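Local coordinates for possible periplasmic protein (Campylobacter jejuni, PDB 3RGC) that acts as a SurA-like periplasmic chaperone and may have peptidyl-prolyl cis-trans isomerase activity, at residues 18-23 and 32-37; 48-53 and 103-108; 177-182 and 188-193. All coordinates share one frame; numbering follows the deposited sequence.

Interaction 1. Residues 18-23 and 32-37; sequences DQTMKA and LGVLIN
Thr20 meets Leu35 through its hydroxyl oxygen, which settles against the forked end of the leucine: Thr20 OG1 lies 3.7 Å from Leu35 CD2 and 3.9 Å from Leu35 CD1, close to equally spaced from both methyls. The two side chains run alongside each other with opposite sense. The methyl of Thr20 serves a second neighbour, with Thr20 CG2 4.3 Å from Val34 CG1 in a looser contact at the margin.

This division of labour follows from the threonine torsion. With OG1 set beside the backbone N (chi1 -64°), the hydroxyl is directed back along helix 14-23, where it hydrogen-bonds to the backbone O of Asp16. Leu35 also packs on Asp16 and Ile17, and Thr20 on Ala31, so the contact joins two successive helices, 14-23 and 30-48, of the SurA-like N-terminal region. Facing away from helix 30-48, Asp18 and Lys22 form a salt bridge of 3.5 Å between Asp18 OD2 and Lys22 NZ.

Because the Thr20 hydroxyl finds its polar partner within its own helix, it can rest against hydrocarbon without a polar partner in 32-37; the pairing of the two helices here depends on van der Waals contact.

Interaction 2. Residues 48-53 and 103-108; sequences LGIVVN and YEKIAS
Lys105 offers the flank of its aliphatic chain to two hydrophobic ends, those of Leu48 and Ile50, which both cross it at a slant. Leu48 CD1 reaches Lys105 CG at 4.0 Å, while Ile50 CD1 comes in lower on the chain, 4.0 Å from Lys105 CB and 4.2 Å from Lys105 CG. The lysine chain is bent: CG stands anti to its backbone N (chi1 -177°) and the chain then turns at chi2 (63°), after which it runs extended to the ammonium group. The contacts fall on the first two methylenes, CB and CG. Leu48 points toward helix 86-107 from its CA onward and spans two residues of it, since Leu48 CD1 also lies 4.2 Å from Ile106 CG1. Ile50 starts out less directly aimed, and it is the end of its side chain that closes on the helix.

Between these two residues the chain leaves helix 30-48 through a Schellman motif, with Gly49 at positive phi. The segment 48-53 then runs on toward helix 54-67, with further contacts to helix 86-107: Leu48 packs on Leu102, and Lys101 NZ hydrogen-bonds to Val51 O. Beyond the contact, Ile106 packs on Tyr237 and Phe238, so the helix bearing Lys105 lies against both the 48-53 loop and helix 218-244, in what is probably the SurA-like helical region.

Three residues further along, Ser108 OG donates a 2.7 Å hydrogen bond to Lys105 O, arriving in the carbonyl plane on a lone pair; Ser108 N bonds to Glu104 O, with a second, weak bond to Lys105 O. The chemistry divides accordingly: 48-53 meets 103-108 by hydrocarbon alone, with an exposed lysine contributing its methylenes and its charge lying farther out, while the hydrogen bonds around the contact engage backbone groups.

Interaction 3. Residues 177-182 and 188-193; sequences LGLLSQ and FSPVLN
The ring of Pro190 is met at its CD corner by Leu179, whose CD1 methyl lies 4.1 Å from Pro190 CD. The other ring of the segment, that of Phe188, turns away from helix 174-182, and packs instead on Leu200, Ile152 and Lys156. Both rings belong to the connection entering strand 192-193, an outermost strand of a four-stranded antiparallel sheet in order 2-1-4-3; the helix-and-sheet topology and the FKBP-related family are consistent with a parvulin-type isomerase domain.

Leu179 works as a fork. Its CG is anti to the backbone N (chi1 164°), which carries the branch out from the helix, so that while CD1 is at the proline the second methyl goes to Leu192. The two leucines meet end on, methyl to methyl, and Leu179 CD2 comes within 3.6 Å of Leu192 CD1 and 4.1 Å of Leu192 CD2. Leu180, one residue on, bends its end to the neighbouring part of the connection: Leu180 CD2 touches Ser189 CB at 3.7 Å. It also packs on Ile136 and Tyr201, at the sheet side of the helix, whereas Pro190 is exposed. The opposing segment reaches another subunit as well, for Val191 packs on Pro184 of the second subunit and its O receives a weak hydrogen bond from Ser187 of that subunit.

Segment 188-193 is also bonded through its backbone to strand 198-207, Ser189 pairing with Tyr201 and Leu192 with Glu199. The serine hydroxyl adds to it, accepting a hydrogen bond from Tyr201 N. Standing between its own backbone N and carbonyl carbon (chi1 68°), Ser189 OG also donates to Pro190 O at 2.8 Å, tilted 24° from the carbonyl plane.

Interactions 1 and 2 probably both belong to the helical SurA-like region and share helix 30-48, which enters interaction 1 near its start and leads into the 48-53 loop of interaction 2; their centres are about 23 Å apart. Interaction 3 sits in the isomerase-like domain, across the chain's centre from both. Each is partly buried, pairing inner residues (Leu35; Ile106; Leu180 and Ser189) with exposed ones (Val34; Lys105; Pro190), and in each the segments meet without hydrogen bonds to one another. Interaction 1 sets a hydroxyl on hydrocarbon between two helices, interaction 2 lays lysine methylenes against a loop, and interaction 3 is mostly leucine and proline carbon, beside the second subunit.

Interaction 1. Residues 18-23 and 32-37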
loop_
_atom_site.group_PDB
_atom_site.type_symbol
_atom_site.label_atom_id
_atom_site.label_comp_id
_atom_site.label_asym_id
_atom_site.label_seq_id
_atom_site.Cartn_x
_atom_site.Cartn_y
_atom_site.Cartn_z
ATOM N N ASP B 18 -44.939 -1.773 -8.490
ATOM C CA ASP B 18 -44.997 -0.327 -8.605
ATOM C C ASP B 18 -43.941 0.356 -7.722
ATOM O O ASP B 18 -43.073 1.069 -8.217
ATOM C CB ASP B 18 -46.401 0.163 -8.250
ATOM C CG ASP B 18 -46.531 1.666 -8.326
ATOM O OD1 ASP B 18 -46.891 2.180 -9.408
ATOM O OD2 ASP B 18 -46.276 2.334 -7.300
ATOM N N GLN B 19 -44.007 0.123 -6.416
ATOM C CA GLN B 19 -43.064 0.735 -5.487
ATOM C C GLN B 19 -41.610 0.367 -5.786
ATOM O O GLN B 19 -40.694 1.134 -5.488
ATOM C CB GLN B 19 -43.440 0.392 -4.043
ATOM C CG GLN B 19 -44.598 1.242 -3.512
ATOM C CD GLN B 19 -45.341 0.595 -2.354
ATOM O OE1 GLN B 19 -45.919 -0.486 -2.496
ATOM N NE2 GLN B 19 -45.336 1.260 -1.204
ATOM N N THR B 20 -41.405 -0.800 -6.388
ATOM C CA THR B 20 -40.061 -1.244 -6.740
ATOM C C THR B 20 -39.570 -0.576 -8.022
ATOM O O THR B 20 -38.384 -0.258 -8.152
ATOM C CB THR B 20 -39.973 -2.781 -6.876
ATOM O OG1 THR B 20 -40.237 -3.389 -5.604
ATOM C CG2 THR B 20 -38.579 -3.194 -7.323
ATOM N N MET B 21 -40.482 -0.360 -8.965
ATOM C CA MET B 21 -40.138 0.364 -10.181
ATOM C C MET B 21 -39.566 1.723 -9.816
ATOM O O MET B 21 -38.703 2.241 -10.518
ATOM C CB MET B 21 -41.364 0.545 -11.073
ATOM C CG MET B 21 -41.892 -0.739 -11.671
ATOM S SD MET B 21 -43.511 -0.524 -12.431
ATOM C CE MET B 21 -43.117 0.616 -13.746
ATOM N N LYS B 22 -40.054 2.286 -8.712
ATOM C CA LYS B 22 -39.654 3.611 -8.250
ATOM C C LYS B 22 -38.277 3.567 -7.623
ATOM O O LYS B 22 -37.421 4.392 -7.931
ATOM C CB LYS B 22 -40.624 4.123 -7.194
ATOM C CG LYS B 22 -42.050 4.294 -7.661
ATOM C CD LYS B 22 -42.883 4.888 -6.532
ATOM C CE LYS B 22 -44.353 4.514 -6.638
ATOM N NZ LYS B 22 -45.115 5.019 -5.458
ATOM N N ALA B 23 -38.073 2.607 -6.728
ATOM C CA ALA B 23 -36.801 2.474 -6.028
ATOM C C ALA B 23 -35.570 2.445 -6.956
ATOM O O ALA B 23 -34.479 2.867 -6.561
ATOM C CB ALA B 23 -36.827 1.258 -5.125
ATOM N N LEU B 32 -39.852 -6.807 -11.829
ATOM C CA LEU B 32 -40.426 -8.127 -11.648
ATOM C C LEU B 32 -39.320 -9.124 -11.349
ATOM O O LEU B 32 -39.470 -9.990 -10.480
ATOM C CB LEU B 32 -41.165 -8.539 -12.919
ATOM C CG LEU B 32 -42.430 -9.380 -12.787
ATOM C CD1 LEU B 32 -43.519 -8.588 -12.088
ATOM C CD2 LEU B 32 -42.889 -9.831 -14.167
ATOM N N GLY B 33 -38.210 -9.003 -12.071
ATOM C CA GLY B 33 -37.051 -9.851 -11.842
ATOM C C GLY B 33 -36.520 -9.708 -10.421
ATOM O O GLY B 33 -36.295 -10.698 -9.725
ATOM N N VAL B 34 -36.322 -8.470 -9.986
ATOM C CA VAL B 34 -35.843 -8.209 -8.631
ATOM C C VAL B 34 -36.768 -8.843 -7.601
ATOM O O VAL B 34 -36.324 -9.568 -6.705
ATOM C CB VAL B 34 -35.759 -6.701 -8.345
ATOM C CG1 VAL B 34 -35.782 -6.443 -6.849
ATOM C CG2 VAL B 34 -34.516 -6.117 -8.970
ATOM N N LEU B 35 -38.063 -8.574 -7.744
ATOM C CA LEU B 35 -39.047 -9.079 -6.798
ATOM C C LEU B 35 -39.077 -10.604 -6.797
ATOM O O LEU B 35 -39.237 -11.223 -5.746
ATOM C CB LEU B 35 -40.431 -8.497 -7.097
ATOM C CG LEU B 35 -40.677 -7.068 -6.601
ATOM C CD1 LEU B 35 -42.018 -6.552 -7.085
ATOM C CD2 LEU B 35 -40.622 -7.020 -5.076
ATOM N N ILE B 36 -38.892 -11.215 -7.966
ATOM C CA ILE B 36 -38.897 -12.674 -8.030
ATOM C C ILE B 36 -37.700 -13.203 -7.257
ATOM O O ILE B 36 -37.841 -14.071 -6.405
ATOM C CB ILE B 36 -38.879 -13.217 -9.468
ATOM C CG1 ILE B 36 -40.142 -12.797 -10.221
ATOM C CG2 ILE B 36 -38.754 -14.723 -9.466
ATOM C CD1 ILE B 36 -40.330 -13.535 -11.502
ATOM N N ASN B 37 -36.526 -12.653 -7.526
ATOM C CA ASN B 37 -35.333 -13.063 -6.790
ATOM C C ASN B 37 -35.408 -12.759 -5.288
ATOM O O ASN B 37 -34.942 -13.551 -4.475
ATOM C CB ASN B 37 -34.073 -12.446 -7.410
ATOM C CG ASN B 37 -32.806 -12.850 -6.682
ATOM O OD1 ASN B 37 -32.252 -13.927 -6.915
ATOM N ND2 ASN B 37 -32.334 -11.978 -5.795
#

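Interaction 2. Residues 48-53 and 103-108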
loop_
_atom_site.group_PDB
_atom_site.type_symbol
_atom_site.label_atom_id
_atom_site.label_comp_id
_atom_site.label_asym_id
_atom_site.label_seq_id
_atom_site.Cartn_x
_atom_site.Cartn_y
_atom_site.Cartn_z
ATOM N N LEU B 48 -33.117 -22.058 5.688
ATOM C CA LEU B 48 -31.765 -22.195 6.223
ATOM C C LEU B 48 -31.649 -21.578 7.612
ATOM O O LEU B 48 -30.593 -21.618 8.223
ATOM C CB LEU B 48 -30.732 -21.588 5.272
ATOM C CG LEU B 48 -30.666 -22.208 3.874
ATOM C CD1 LEU B 48 -29.781 -21.372 2.908
ATOM C CD2 LEU B 48 -30.204 -23.670 3.942
ATOM N N GLY B 49 -32.749 -21.027 8.111
ATOM C CA GLY B 49 -32.766 -20.433 9.432
ATOM C C GLY B 49 -31.839 -19.242 9.526
ATOM O O GLY B 49 -31.074 -19.115 10.476
ATOM N N ILE B 50 -31.899 -18.368 8.531
ATOM C CA ILE B 50 -31.091 -17.166 8.546
ATOM C C ILE B 50 -31.824 -16.148 9.384
ATOM O O ILE B 50 -33.023 -15.985 9.226
ATOM C CB ILE B 50 -30.909 -16.583 7.128
ATOM C CG1 ILE B 50 -30.241 -17.599 6.206
ATOM C CG2 ILE B 50 -30.087 -15.303 7.175
ATOM C CD1 ILE B 50 -28.919 -18.131 6.745
ATOM N N VAL B 51 -31.107 -15.461 10.272
ATOM C CA VAL B 51 -31.703 -14.395 11.079
ATOM C C VAL B 51 -30.655 -13.404 11.630
ATOM O O VAL B 51 -29.510 -13.765 11.868
ATOM C CB VAL B 51 -32.543 -14.982 12.248
ATOM C CG1 VAL B 51 -31.634 -15.568 13.297
ATOM C CG2 VAL B 51 -33.419 -13.919 12.855
ATOM N N VAL B 52 -31.081 -12.162 11.842
ATOM C CA VAL B 52 -30.256 -11.110 12.421
ATOM C C VAL B 52 -30.910 -10.449 13.669
ATOM O O VAL B 52 -31.998 -9.881 13.582
ATOM C CB VAL B 52 -30.014 -10.018 11.372
ATOM C CG1 VAL B 52 -29.187 -8.895 11.961
ATOM C CG2 VAL B 52 -29.374 -10.614 10.113
ATOM N N ASN B 53 -30.229 -10.544 14.812
ATOM C CA ASN B 53 -30.588 -9.874 16.068
ATOM C C ASN B 53 -30.479 -8.380 15.978
ATOM O O ASN B 53 -29.751 -7.846 15.144
ATOM C CB ASN B 53 -29.535 -10.192 17.148
ATOM C CG ASN B 53 -29.693 -11.525 17.717
ATOM O OD1 ASN B 53 -28.786 -12.333 17.670
ATOM N ND2 ASN B 53 -30.866 -11.790 18.274
ATOM N N TYR B 103 -25.974 -15.568 1.770
ATOM C CA TYR B 103 -24.936 -15.930 0.805
ATOM C C TYR B 103 -23.683 -16.566 1.445
ATOM O O TYR B 103 -23.001 -17.362 0.808
ATOM C CB TYR B 103 -24.582 -14.730 -0.074
ATOM C CG TYR B 103 -25.742 -14.316 -0.940
ATOM C CD1 TYR B 103 -26.214 -15.152 -1.922
ATOM C CD2 TYR B 103 -26.384 -13.109 -0.749
ATOM C CE1 TYR B 103 -27.288 -14.795 -2.703
ATOM C CE2 TYR B 103 -27.465 -12.743 -1.522
ATOM C CZ TYR B 103 -27.913 -13.591 -2.500
ATOM O OH TYR B 103 -28.985 -13.242 -3.291
ATOM N N GLU B 104 -23.378 -16.219 2.691
ATOM C CA GLU B 104 -22.302 -16.911 3.409
ATOM C C GLU B 104 -22.687 -18.365 3.616
ATOM O O GLU B 104 -21.909 -19.259 3.346
ATOM C CB GLU B 104 -22.089 -16.327 4.801
ATOM C CG GLU B 104 -21.642 -14.894 4.895
ATOM C CD GLU B 104 -21.743 -14.376 6.332
ATOM O OE1 GLU B 104 -21.766 -15.209 7.273
ATOM O OE2 GLU B 104 -21.818 -13.141 6.521
ATOM N N LYS B 105 -23.888 -18.585 4.148
ATOM C CA LYS B 105 -24.407 -19.928 4.380
ATOM C C LYS B 105 -24.360 -20.744 3.091
ATOM O O LYS B 105 -23.808 -21.846 3.044
ATOM C CB LYS B 105 -25.852 -19.834 4.900
ATOM C CG LYS B 105 -26.503 -21.159 5.248
ATOM C CD LYS B 105 -25.761 -21.851 6.387
ATOM C CE LYS B 105 -26.526 -23.059 6.907
ATOM N NZ LYS B 105 -25.738 -23.847 7.910
ATOM N N ILE B 106 -24.932 -20.194 2.030
ATOM C CA ILE B 106 -24.930 -20.882 0.757
ATOM C C ILE B 106 -23.515 -21.235 0.337
ATOM O O ILE B 106 -23.246 -22.372 -0.026
ATOM C CB ILE B 106 -25.628 -20.053 -0.342
ATOM C CG1 ILE B 106 -27.142 -20.049 -0.121
ATOM C CG2 ILE B 106 -25.317 -20.602 -1.731
ATOM C CD1 ILE B 106 -27.887 -19.322 -1.205
ATOM N N ALA B 107 -22.600 -20.271 0.374
ATOM C CA ALA B 107 -21.226 -20.580 -0.028
ATOM C C ALA B 107 -20.543 -21.625 0.874
ATOM O O ALA B 107 -19.608 -22.293 0.445
ATOM C CB ALA B 107 -20.402 -19.332 -0.093
ATOM N N SER B 108 -20.995 -21.763 2.120
ATOM C CA SER B 108 -20.371 -22.724 3.027
ATOM C C SER B 108 -20.703 -24.146 2.587
ATOM O O SER B 108 -20.166 -25.114 3.115
ATOM C CB SER B 108 -20.808 -22.493 4.479
ATOM O OG SER B 108 -22.070 -23.085 4.765
#

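Interaction 3. Residues 177-182 and 188-193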
loop_
_atom_site.group_PDB
_atom_site.type_symbol
_atom_site.label_atom_id
_atom_site.label_comp_id
_atom_site.label_asym_id
_atom_site.label_seq_id
_atom_site.Cartn_x
_atom_site.Cartn_y
_atom_site.Cartn_z
ATOM N N LEU B 177 5.312 -3.295 -10.638
ATOM C CA LEU B 177 4.641 -3.066 -11.908
ATOM C C LEU B 177 3.235 -3.660 -11.852
ATOM O O LEU B 177 2.245 -2.978 -12.137
ATOM C CB LEU B 177 5.441 -3.674 -13.057
ATOM C CG LEU B 177 6.686 -2.871 -13.434
ATOM C CD1 LEU B 177 7.545 -3.614 -14.450
ATOM C CD2 LEU B 177 6.276 -1.504 -13.973
ATOM N N GLY B 178 3.154 -4.928 -11.465
ATOM C CA GLY B 178 1.872 -5.590 -11.323
ATOM C C GLY B 178 0.950 -4.832 -10.390
ATOM O O GLY B 178 -0.253 -4.699 -10.649
ATOM N N LEU B 179 1.518 -4.329 -9.298
ATOM C CA LEU B 179 0.761 -3.553 -8.328
ATOM C C LEU B 179 0.169 -2.283 -8.947
ATOM O O LEU B 179 -1.050 -2.080 -8.941
ATOM C CB LEU B 179 1.656 -3.207 -7.138
ATOM C CG LEU B 179 1.161 -2.103 -6.203
ATOM C CD1 LEU B 179 -0.218 -2.434 -5.667
ATOM C CD2 LEU B 179 2.147 -1.901 -5.072
ATOM N N LEU B 180 1.032 -1.433 -9.500
ATOM C CA LEU B 180 0.579 -0.150 -10.020
ATOM C C LEU B 180 -0.361 -0.297 -11.206
ATOM O O LEU B 180 -1.302 0.487 -11.364
ATOM C CB LEU B 180 1.765 0.731 -10.383
ATOM C CG LEU B 180 2.644 1.078 -9.183
ATOM C CD1 LEU B 180 3.703 2.062 -9.594
ATOM C CD2 LEU B 180 1.806 1.636 -8.046
ATOM N N SER B 181 -0.117 -1.306 -12.034
ATOM C CA SER B 181 -0.966 -1.528 -13.201
ATOM C C SER B 181 -2.447 -1.687 -12.829
ATOM O O SER B 181 -3.322 -1.430 -13.652
ATOM C CB SER B 181 -0.470 -2.714 -14.031
ATOM O OG SER B 181 -0.232 -3.839 -13.214
ATOM N N GLN B 182 -2.725 -2.095 -11.590
ATOM C CA GLN B 182 -4.105 -2.160 -11.113
ATOM C C GLN B 182 -4.612 -0.757 -10.815
ATOM O O GLN B 182 -5.542 -0.272 -11.457
ATOM C CB GLN B 182 -4.225 -3.046 -9.875
ATOM C CG GLN B 182 -3.865 -4.502 -10.123
ATOM C CD GLN B 182 -4.695 -5.129 -11.226
ATOM O OE1 GLN B 182 -5.895 -4.873 -11.334
ATOM N NE2 GLN B 182 -4.057 -5.947 -12.058
ATOM N N PHE B 188 -3.880 6.599 -5.885
ATOM C CA PHE B 188 -2.655 6.266 -5.164
ATOM C C PHE B 188 -2.444 4.775 -4.966
ATOM O O PHE B 188 -3.391 3.992 -4.937
ATOM C CB PHE B 188 -2.646 6.935 -3.795
ATOM C CG PHE B 188 -2.429 8.417 -3.841
ATOM C CD1 PHE B 188 -1.148 8.943 -3.832
ATOM C CD2 PHE B 188 -3.504 9.286 -3.873
ATOM C CE1 PHE B 188 -0.946 10.304 -3.853
ATOM C CE2 PHE B 188 -3.307 10.646 -3.897
ATOM C CZ PHE B 188 -2.029 11.160 -3.891
ATOM N N SER B 189 -1.183 4.393 -4.818
ATOM C CA SER B 189 -0.847 3.052 -4.380
ATOM C C SER B 189 -0.960 3.033 -2.866
ATOM O O SER B 189 -1.187 4.074 -2.244
ATOM C CB SER B 189 0.587 2.711 -4.775
ATOM O OG SER B 189 1.510 3.497 -4.042
ATOM N N PRO B 190 -0.812 1.847 -2.262
ATOM C CA PRO B 190 -0.633 1.837 -0.808
ATOM C C PRO B 190 0.721 2.450 -0.446
ATOM O O PRO B 190 1.554 2.661 -1.327
ATOM C CB PRO B 190 -0.651 0.342 -0.463
ATOM C CG PRO B 190 -0.286 -0.358 -1.740
ATOM C CD PRO B 190 -0.843 0.489 -2.837
ATOM N N VAL B 191 0.930 2.751 0.830
ATOM C CA VAL B 191 2.242 3.149 1.295
ATOM C C VAL B 191 3.144 1.917 1.369
ATOM O O VAL B 191 2.818 0.928 2.027
ATOM C CB VAL B 191 2.180 3.843 2.661
ATOM C CG1 VAL B 191 3.598 4.077 3.199
ATOM C CG2 VAL B 191 1.389 5.163 2.564
ATOM N N LEU B 192 4.285 1.989 0.691
ATOM C CA LEU B 192 5.146 0.830 0.494
ATOM C C LEU B 192 6.500 0.991 1.185
ATOM O O LEU B 192 7.010 2.104 1.288
ATOM C CB LEU B 192 5.376 0.622 -1.006
ATOM C CG LEU B 192 4.147 0.384 -1.883
ATOM C CD1 LEU B 192 4.574 -0.008 -3.292
ATOM C CD2 LEU B 192 3.265 -0.697 -1.263
ATOM N N ASN B 193 7.075 -0.115 1.662
ATOM C CA ASN B 193 8.473 -0.121 2.084
ATOM C C ASN B 193 9.312 0.194 0.865
ATOM O O ASN B 193 9.068 -0.355 -0.201
ATOM C CB ASN B 193 8.910 -1.494 2.624
ATOM C CG ASN B 193 8.258 -1.850 3.948
ATOM O OD1 ASN B 193 8.365 -1.116 4.929
ATOM N ND2 ASN B 193 7.577 -2.992 3.979
#